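Local coordinates for xylose isomerase domain protein TIM barrel (PDB 3TVA), which binds a magnesium ion and is probably an isomerase, built as a TIM barrel of the xylose isomerase-like family, at residues A242-T245 with T246-E249; L27-A30 with Q31-V35. All coordinates share one frame; numbering follows the deposited sequence.

In the fold
Both contacts are local, along one helix each on the outside of the barrel, contact 2 running on into the turn after it, and each is partly buried. Contact 1 sits on helix 240-249 and contact 2 on helix 27-32; their centres are 26 Å apart and they do not touch. What they share is a neighbour, since helix 266-287 packs against side chains of both. Contact 1 sends an aromatic ring inward to the strand carrying the magnesium ligand His211, and its chemistry is a ring face, leucine methyls and a doubly used carbonyl. Contact 2 is mainly backbone bonding at a helix end, with small apolar pairs beneath and charged side chains at the surface.

Contact 1 (A242-T245 with T246-E249); sequences AYLT and TLWE
Thr246 grips the carbonyl oxygen of Ala242 twice, one helical turn back. Its hydroxyl OG1 donates to Ala242 O at 2.7 Å, while its backbone N reaches the same Ala242 O at 3.1 Å. The two donors come from opposite faces of the carbonyl plane, the amide well above it, the hydroxyl tilted less. With OG1 turned back beside its own backbone N (chi1 -56°), the hydroxyl faces this oxygen. A valine here would take away the hydroxyl, and Ala242 O would probably be left with the backbone amide as its one donor from this residue.

One residue on, Leu247 lays CD1 over one side of the Tyr243 ring, 4.0 Å from the ring centroid and 16° off its normal, a CH-pi contact offset toward the rim near CZ. The Tyr243 side chain gets there by setting CG opposite the backbone N (chi1 179°). Leu244 adds a looser methyl contact, its CD1 lying 4.4 Å from CD1 of Leu247. In the backbone, Leu247 N bonds to Tyr243 O at 2.9 Å and Trp248 N to Leu244 O at the same distance.

Farther out, Tyr243 OH is hydrogen-bonded to the backbone O of His211, a magnesium ligand, and Ile197 and Leu200 of helix 196-203 touch both Tyr243 and Thr246. This is the i to i+4 pattern of an alpha helix on the outside of a TIM barrel, here with a tyrosine reaching the strand that bears a metal ligand.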
loop_
_atom_site.group_PDB
_atom_site.type_symbol
_atom_site.label_atom_id
_atom_site.label_comp_id
_atom_site.label_asym_id
_atom_site.label_seq_id
_atom_site.Cartn_x
_atom_site.Cartn_y
_atom_site.Cartn_z
ATOM N N ALA A 242 12.563 -6.792 -13.779
ATOM C CA ALA A 242 13.251 -5.516 -13.559
ATOM C C ALA A 242 12.989 -4.940 -12.157
ATOM O O ALA A 242 13.896 -4.428 -11.496
ATOM C CB ALA A 242 12.858 -4.510 -14.641
ATOM N N TYR A 243 11.740 -5.041 -11.711
ATOM C CA TYR A 243 11.319 -4.546 -10.405
ATOM C C TYR A 243 11.991 -5.326 -9.267
ATOM O O TYR A 243 12.586 -4.733 -8.367
ATOM C CB TYR A 243 9.791 -4.675 -10.315
ATOM C CG TYR A 243 9.115 -4.247 -9.023
ATOM C CD1 TYR A 243 9.458 -3.068 -8.380
ATOM C CD2 TYR A 243 8.081 -5.012 -8.482
ATOM C CE1 TYR A 243 8.811 -2.676 -7.204
ATOM C CE2 TYR A 243 7.429 -4.630 -7.313
ATOM C CZ TYR A 243 7.794 -3.456 -6.682
ATOM O OH TYR A 243 7.130 -3.058 -5.528
ATOM N N LEU A 244 11.886 -6.655 -9.310
ATOM C CA LEU A 244 12.483 -7.500 -8.285
ATOM C C LEU A 244 14.021 -7.438 -8.244
ATOM O O LEU A 244 14.605 -7.457 -7.164
ATOM C CB LEU A 244 12.010 -8.943 -8.413
ATOM C CG LEU A 244 10.803 -9.329 -7.546
ATOM C CD1 LEU A 244 9.648 -8.422 -7.829
ATOM C CD2 LEU A 244 10.398 -10.803 -7.754
ATOM N N THR A 245 14.655 -7.361 -9.409
ATOM C CA THR A 245 16.108 -7.310 -9.451
ATOM C C THR A 245 16.589 -5.977 -8.872
ATOM O O THR A 245 17.606 -5.923 -8.189
ATOM C CB THR A 245 16.650 -7.543 -10.884
ATOM O OG1 THR A 245 15.966 -8.660 -11.485
ATOM C CG2 THR A 245 18.124 -7.835 -10.853
ATOM N N THR A 246 15.837 -4.908 -9.119
ATOM C CA THR A 246 16.141 -3.604 -8.528
ATOM C C THR A 246 15.891 -3.593 -7.006
ATOM O O THR A 246 16.689 -3.043 -6.245
ATOM C CB THR A 246 15.352 -2.464 -9.201
ATOM O OG1 THR A 246 15.612 -2.474 -10.607
ATOM C CG2 THR A 246 15.761 -1.122 -8.629
ATOM N N LEU A 247 14.798 -4.211 -6.562
ATOM C CA LEU A 247 14.530 -4.334 -5.121
ATOM C C LEU A 247 15.664 -5.065 -4.429
ATOM O O LEU A 247 16.083 -4.701 -3.330
ATOM C CB LEU A 247 13.231 -5.115 -4.867
ATOM C CG LEU A 247 11.912 -4.337 -4.958
ATOM C CD1 LEU A 247 10.700 -5.284 -4.864
ATOM C CD2 LEU A 247 11.847 -3.254 -3.876
ATOM N N TRP A 248 16.154 -6.120 -5.070
ATOM C CA TRP A 248 17.232 -6.890 -4.479
ATOM C C TRP A 248 18.481 -6.019 -4.332
ATOM O O TRP A 248 19.107 -6.007 -3.279
ATOM C CB TRP A 248 17.536 -8.118 -5.331
ATOM C CG TRP A 248 18.567 -9.013 -4.729
ATOM C CD1 TRP A 248 19.872 -9.167 -5.136
ATOM C CD2 TRP A 248 18.385 -9.888 -3.611
ATOM N NE1 TRP A 248 20.509 -10.089 -4.332
ATOM C CE2 TRP A 248 19.618 -10.542 -3.386
ATOM C CE3 TRP A 248 17.295 -10.186 -2.779
ATOM C CZ2 TRP A 248 19.791 -11.479 -2.363
ATOM C CZ3 TRP A 248 17.470 -11.112 -1.766
ATOM C CH2 TRP A 248 18.710 -11.749 -1.567
ATOM N N GLU A 249 18.819 -5.276 -5.383
ATOM C CA GLU A 249 19.995 -4.404 -5.362
ATOM C C GLU A 249 19.965 -3.346 -4.249
ATOM O O GLU A 249 20.992 -3.052 -3.631
ATOM C CB GLU A 249 20.186 -3.710 -6.712
ATOM C CG GLU A 249 21.260 -2.633 -6.649
ATOM C CD GLU A 249 21.318 -1.751 -7.876
ATOM O OE1 GLU A 249 20.998 -2.239 -8.989
ATOM O OE2 GLU A 249 21.703 -0.562 -7.738
#

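Contact 2 (L27-A30 with Q31-V35)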
loop_
_atom_site.group_PDB
_atom_site.type_symbol
_atom_site.label_atom_id
_atom_site.label_comp_id
_atom_site.label_asym_id
_atom_site.label_seq_id
_atom_site.Cartn_x
_atom_site.Cartn_y
_atom_site.Cartn_z
ATOM N N LEU A 27 -9.227 -13.582 4.296
ATOM C CA LEU A 27 -8.104 -14.302 4.901
ATOM C C LEU A 27 -8.115 -15.793 4.557
ATOM O O LEU A 27 -7.068 -16.426 4.408
ATOM C CB LEU A 27 -8.125 -14.113 6.422
ATOM C CG LEU A 27 -6.923 -14.635 7.203
ATOM C CD1 LEU A 27 -5.744 -13.722 6.959
ATOM C CD2 LEU A 27 -7.249 -14.724 8.685
ATOM N N GLU A 28 -9.309 -16.341 4.412
ATOM C CA GLU A 28 -9.468 -17.751 4.078
ATOM C C GLU A 28 -8.795 -18.098 2.744
ATOM O O GLU A 28 -8.302 -19.213 2.546
ATOM C CB GLU A 28 -10.951 -18.106 4.062
ATOM C CG GLU A 28 -11.595 -18.087 5.450
ATOM C CD GLU A 28 -11.949 -16.684 5.962
ATOM O OE1 GLU A 28 -11.781 -15.689 5.218
ATOM O OE2 GLU A 28 -12.407 -16.583 7.123
ATOM N N VAL A 29 -8.753 -17.124 1.842
ATOM C CA VAL A 29 -8.115 -17.312 0.544
ATOM C C VAL A 29 -6.584 -17.329 0.709
ATOM O O VAL A 29 -5.890 -18.177 0.133
ATOM C CB VAL A 29 -8.566 -16.216 -0.455
ATOM C CG1 VAL A 29 -7.724 -16.248 -1.717
ATOM C CG2 VAL A 29 -10.070 -16.371 -0.779
ATOM N N ALA A 30 -6.067 -16.406 1.512
ATOM C CA ALA A 30 -4.636 -16.393 1.838
ATOM C C ALA A 30 -4.207 -17.741 2.423
ATOM O O ALA A 30 -3.119 -18.236 2.132
ATOM C CB ALA A 30 -4.342 -15.275 2.811
ATOM N N GLN A 31 -5.090 -18.332 3.230
ATOM C CA GLN A 31 -4.864 -19.633 3.851
ATOM C C GLN A 31 -4.768 -20.762 2.839
ATOM O O GLN A 31 -3.843 -21.587 2.901
ATOM C CB GLN A 31 -6.020 -19.959 4.790
ATOM C CG GLN A 31 -5.873 -19.468 6.201
ATOM C CD GLN A 31 -6.904 -20.098 7.123
ATOM O OE1 GLN A 31 -6.676 -21.166 7.698
ATOM N NE2 GLN A 31 -8.053 -19.446 7.249
ATOM N N ASP A 32 -5.747 -20.800 1.936
ATOM C CA ASP A 32 -5.792 -21.781 0.857
ATOM C C ASP A 32 -4.494 -21.743 0.042
ATOM O O ASP A 32 -3.919 -22.779 -0.275
ATOM C CB ASP A 32 -7.003 -21.525 -0.059
ATOM C CG ASP A 32 -8.347 -21.649 0.672
ATOM O OD1 ASP A 32 -8.421 -22.371 1.690
ATOM O OD2 ASP A 32 -9.338 -21.030 0.218
ATOM N N LEU A 33 -4.034 -20.535 -0.273
ATOM C CA LEU A 33 -2.799 -20.332 -1.043
ATOM C C LEU A 33 -1.526 -20.585 -0.221
ATOM O O LEU A 33 -0.428 -20.656 -0.771
ATOM C CB LEU A 33 -2.761 -18.914 -1.615
ATOM C CG LEU A 33 -3.879 -18.577 -2.595
ATOM C CD1 LEU A 33 -3.798 -17.097 -3.004
ATOM C CD2 LEU A 33 -3.804 -19.503 -3.799
ATOM N N LYS A 34 -1.692 -20.695 1.095
ATOM C CA LYS A 34 -0.601 -21.013 2.015
ATOM C C LYS A 34 0.491 -19.949 2.119
ATOM O O LYS A 34 1.627 -20.262 2.480
ATOM C CB LYS A 34 0.029 -22.371 1.658
ATOM C CG LYS A 34 -0.934 -23.554 1.741
ATOM C CD LYS A 34 -0.225 -24.842 1.334
ATOM C CE LYS A 34 -1.062 -26.074 1.640
ATOM N NZ LYS A 34 -2.316 -26.106 0.839
ATOM N N VAL A 35 0.149 -18.693 1.831
ATOM C CA VAL A 35 1.101 -17.602 2.018
ATOM C C VAL A 35 1.320 -17.344 3.506
ATOM O O VAL A 35 0.382 -17.429 4.295
ATOM C CB VAL A 35 0.672 -16.305 1.279
ATOM C CG1 VAL A 35 0.376 -16.621 -0.181
ATOM C CG2 VAL A 35 -0.539 -15.670 1.942
#
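A Schellman motif ends helix 27-32, in the beta-alpha-beta unit that runs from strand 13-18 to strand 37-41. Lys34 takes a positive phi of 66°, turning the chain so that Val35 N points back to Ala30 O in a weak bond of 3.3 Å. At that turn, CG2 of Val35 meets CB of Ala30 at 3.9 Å; CG1 lies opposite the carbonyl carbon (chi1 -52°), which leaves CG2 between the backbone N and that carbon. Before the turn the helical bonding is regular: Leu33 N to Val29 O measures 3.0 Å, and CD1 of Leu33 comes to 4.2 Å from CG1 of Val29. Gln31 N donates to Leu27 O, and the Gln31 side chain crosses that of Glu28 obliquely, its NE2 4.2 Å from Glu28 CG.

Ile65 touches Leu27, Ala30 and Gln31 along the helix, whereas Leu273 of helix 266-287 meets Leu33. Glu28 directs OE2 to Lys59 in a salt bridge. The chemistry is thus divided: backbone bonds and small methyl pairs close the helix end, while the charge of Glu28 is met by a neighbouring helix, which ties helix 27-32 to helix 50-62.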